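Long-range contact in glycoside hydrolase family 31 (Trueperella pyogenes, PDB 5I0G), which degrades cycloalternan, a cyclic glucose oligosaccharide, probably by hydrolysing its alpha-glucosidic linkages: residues Gly567-Ala572 against Arg602-Trp607. The protein carries 1 engineered substitution. Sequence-based numbering, arbitrary orientation.
Sequences GPVPEA and RDRTPW
R604 and G567 illustrate how one buried arginine can reach across to a main-chain oxygen of a second loop. R604 NH1 and NH2 each donate to G567 O at 3.0 Å, a bifurcated grip on a single acceptor lying almost in the guanidinium plane. NH1 approaches nearly along the C=O axis, whereas NH2 stands well above the carbonyl plane. Within 602-607, R604 NH1 also donates to R602 O (2.8 Å), on a lone pair, and with R604 NE hydrogen-bonded to G564 O and R604 NH2 to S535 OG the group is fixed in rotation. A bend at chi2 (61°) brings the end of R604 to the 567-572 loop. Both loops belong to the (beta/alpha)8 barrel of family 31: one leads from strand 558-561 into helix 572-582, the other follows strand 587-590 and enters helix 606-613. R602 lays its guanidinium face over the G567-P568 peptide, P568 N sitting 3.5 Å above the plane over its centre. At the edge of that group a water accepts from R602 NE (2.7 Å) and, weakly, from G567 N. Farther out, P570 CD rests on R604 NE (3.6 Å), crossing the arginine over a face, while V569 CG1 reaches D603 O at 3.7 Å.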
loop_
_atom_site.group_PDB
_atom_site.type_symbol
_atom_site.label_atom_id
_atom_site.label_comp_id
_atom_site.label_asym_id
_atom_site.label_seq_id
_atom_site.Cartn_x
_atom_site.Cartn_y
_atom_site.Cartn_z
ATOM N N GLY A 567 -13.310 -12.097 6.217
ATOM C CA GLY A 567 -13.784 -13.438 6.529
ATOM C C GLY A 567 -14.396 -13.572 7.930
ATOM O O GLY A 567 -14.663 -12.571 8.591
ATOM N N PRO A 568 -14.603 -14.819 8.400
ATOM C CA PRO A 568 -15.209 -15.049 9.712
ATOM C C PRO A 568 -14.493 -14.272 10.831
ATOM O O PRO A 568 -13.289 -14.005 10.737
ATOM C CB PRO A 568 -15.046 -16.563 9.914
ATOM C CG PRO A 568 -14.953 -17.126 8.534
ATOM C CD PRO A 568 -14.194 -16.087 7.759
ATOM N N VAL A 569 -15.223 -13.892 11.868
ATOM C CA VAL A 569 -14.586 -13.170 12.963
ATOM C C VAL A 569 -13.393 -13.955 13.515
ATOM O O VAL A 569 -13.376 -15.188 13.471
ATOM C CB VAL A 569 -15.567 -12.833 14.112
ATOM C CG1 VAL A 569 -16.670 -11.905 13.607
ATOM C CG2 VAL A 569 -16.140 -14.094 14.772
ATOM N N PRO A 570 -12.387 -13.243 14.040
ATOM C CA PRO A 570 -11.260 -13.935 14.636
ATOM C C PRO A 570 -11.667 -14.833 15.781
ATOM O O PRO A 570 -12.635 -14.522 16.495
ATOM C CB PRO A 570 -10.393 -12.794 15.157
ATOM C CG PRO A 570 -11.330 -11.647 15.330
ATOM C CD PRO A 570 -12.233 -11.782 14.155
ATOM N N GLU A 571 -10.937 -15.932 15.964
ATOM C CA GLU A 571 -11.134 -16.740 17.162
ATOM C C GLU A 571 -10.864 -15.849 18.383
ATOM O O GLU A 571 -10.139 -14.840 18.279
ATOM C CB GLU A 571 -10.272 -18.006 17.157
ATOM C CG GLU A 571 -8.758 -17.804 17.209
ATOM C CD GLU A 571 -7.970 -19.065 17.559
ATOM O OE1 GLU A 571 -6.784 -19.137 17.183
ATOM O OE2 GLU A 571 -8.514 -19.973 18.244
ATOM N N ALA A 572 -11.470 -16.192 19.513
ATOM C CA ALA A 572 -11.426 -15.324 20.693
ATOM C C ALA A 572 -10.003 -14.989 21.150
ATOM O O ALA A 572 -9.730 -13.858 21.540
ATOM C CB ALA A 572 -12.207 -15.940 21.847
ATOM N N ARG A 602 -20.344 -9.844 10.840
ATOM C CA ARG A 602 -18.876 -9.860 10.720
ATOM C C ARG A 602 -18.151 -8.752 11.467
ATOM O O ARG A 602 -16.935 -8.690 11.356
ATOM C CB ARG A 602 -18.454 -9.790 9.243
ATOM C CG ARG A 602 -18.846 -10.996 8.426
ATOM C CD ARG A 602 -17.988 -12.230 8.689
ATOM N NE ARG A 602 -17.506 -12.727 7.394
ATOM C CZ ARG A 602 -17.615 -13.964 6.908
ATOM N NH1 ARG A 602 -18.165 -14.960 7.595
ATOM N NH2 ARG A 602 -17.108 -14.211 5.708
ATOM N N ASP A 603 -18.878 -7.885 12.194
ATOM C CA ASP A 603 -18.275 -6.754 12.936
ATOM C C ASP A 603 -17.140 -7.249 13.854
ATOM O O ASP A 603 -17.257 -8.318 14.454
ATOM C CB ASP A 603 -19.309 -6.030 13.824
ATOM C CG ASP A 603 -20.403 -5.257 13.030
ATOM O OD1 ASP A 603 -20.496 -5.357 11.784
ATOM O OD2 ASP A 603 -21.200 -4.537 13.697
ATOM N N ARG A 604 -16.057 -6.475 13.952
ATOM C CA ARG A 604 -14.943 -6.794 14.856
ATOM C C ARG A 604 -15.065 -6.005 16.167
ATOM O O ARG A 604 -14.074 -5.681 16.817
ATOM C CB ARG A 604 -13.573 -6.545 14.168
ATOM C CG ARG A 604 -12.937 -7.772 13.546
ATOM C CD ARG A 604 -13.807 -8.389 12.450
ATOM N NE ARG A 604 -13.029 -9.339 11.654
ATOM C CZ ARG A 604 -13.522 -10.192 10.750
ATOM N NH1 ARG A 604 -14.824 -10.285 10.491
ATOM N NH2 ARG A 604 -12.682 -10.987 10.098
ATOM N N THR A 605 -16.305 -5.709 16.554
ATOM C CA THR A 605 -16.592 -5.074 17.824
ATOM C C THR A 605 -16.345 -6.135 18.905
ATOM O O THR A 605 -16.527 -7.327 18.632
ATOM C CB THR A 605 -18.060 -4.622 17.928
ATOM O OG1 THR A 605 -18.914 -5.750 17.735
ATOM C CG2 THR A 605 -18.398 -3.566 16.884
ATOM N N PRO A 606 -15.920 -5.722 20.115
ATOM C CA PRO A 606 -15.686 -6.705 21.186
ATOM C C PRO A 606 -16.915 -7.579 21.505
ATOM O O PRO A 606 -16.761 -8.772 21.799
ATOM C CB PRO A 606 -15.329 -5.822 22.389
ATOM C CG PRO A 606 -14.747 -4.580 21.783
ATOM C CD PRO A 606 -15.524 -4.358 20.523
ATOM N N TRP A 607 -18.113 -6.992 21.421
ATOM C CA TRP A 607 -19.360 -7.707 21.755
ATOM C C TRP A 607 -19.771 -8.685 20.655
ATOM O O TRP A 607 -20.206 -9.773 20.951
ATOM C CB TRP A 607 -20.524 -6.766 22.137
ATOM C CG TRP A 607 -20.562 -5.529 21.337
ATOM C CD1 TRP A 607 -21.194 -5.330 20.148
ATOM C CD2 TRP A 607 -19.897 -4.315 21.658
ATOM N NE1 TRP A 607 -20.955 -4.051 19.706
ATOM C CE2 TRP A 607 -20.150 -3.412 20.610
ATOM C CE3 TRP A 607 -19.092 -3.907 22.728
ATOM C CZ2 TRP A 607 -19.650 -2.109 20.607
ATOM C CZ3 TRP A 607 -18.582 -2.620 22.718
ATOM C CH2 TRP A 607 -18.872 -1.733 21.667
HETATM O O HOH W 1 -16.005 -11.290 5.622
#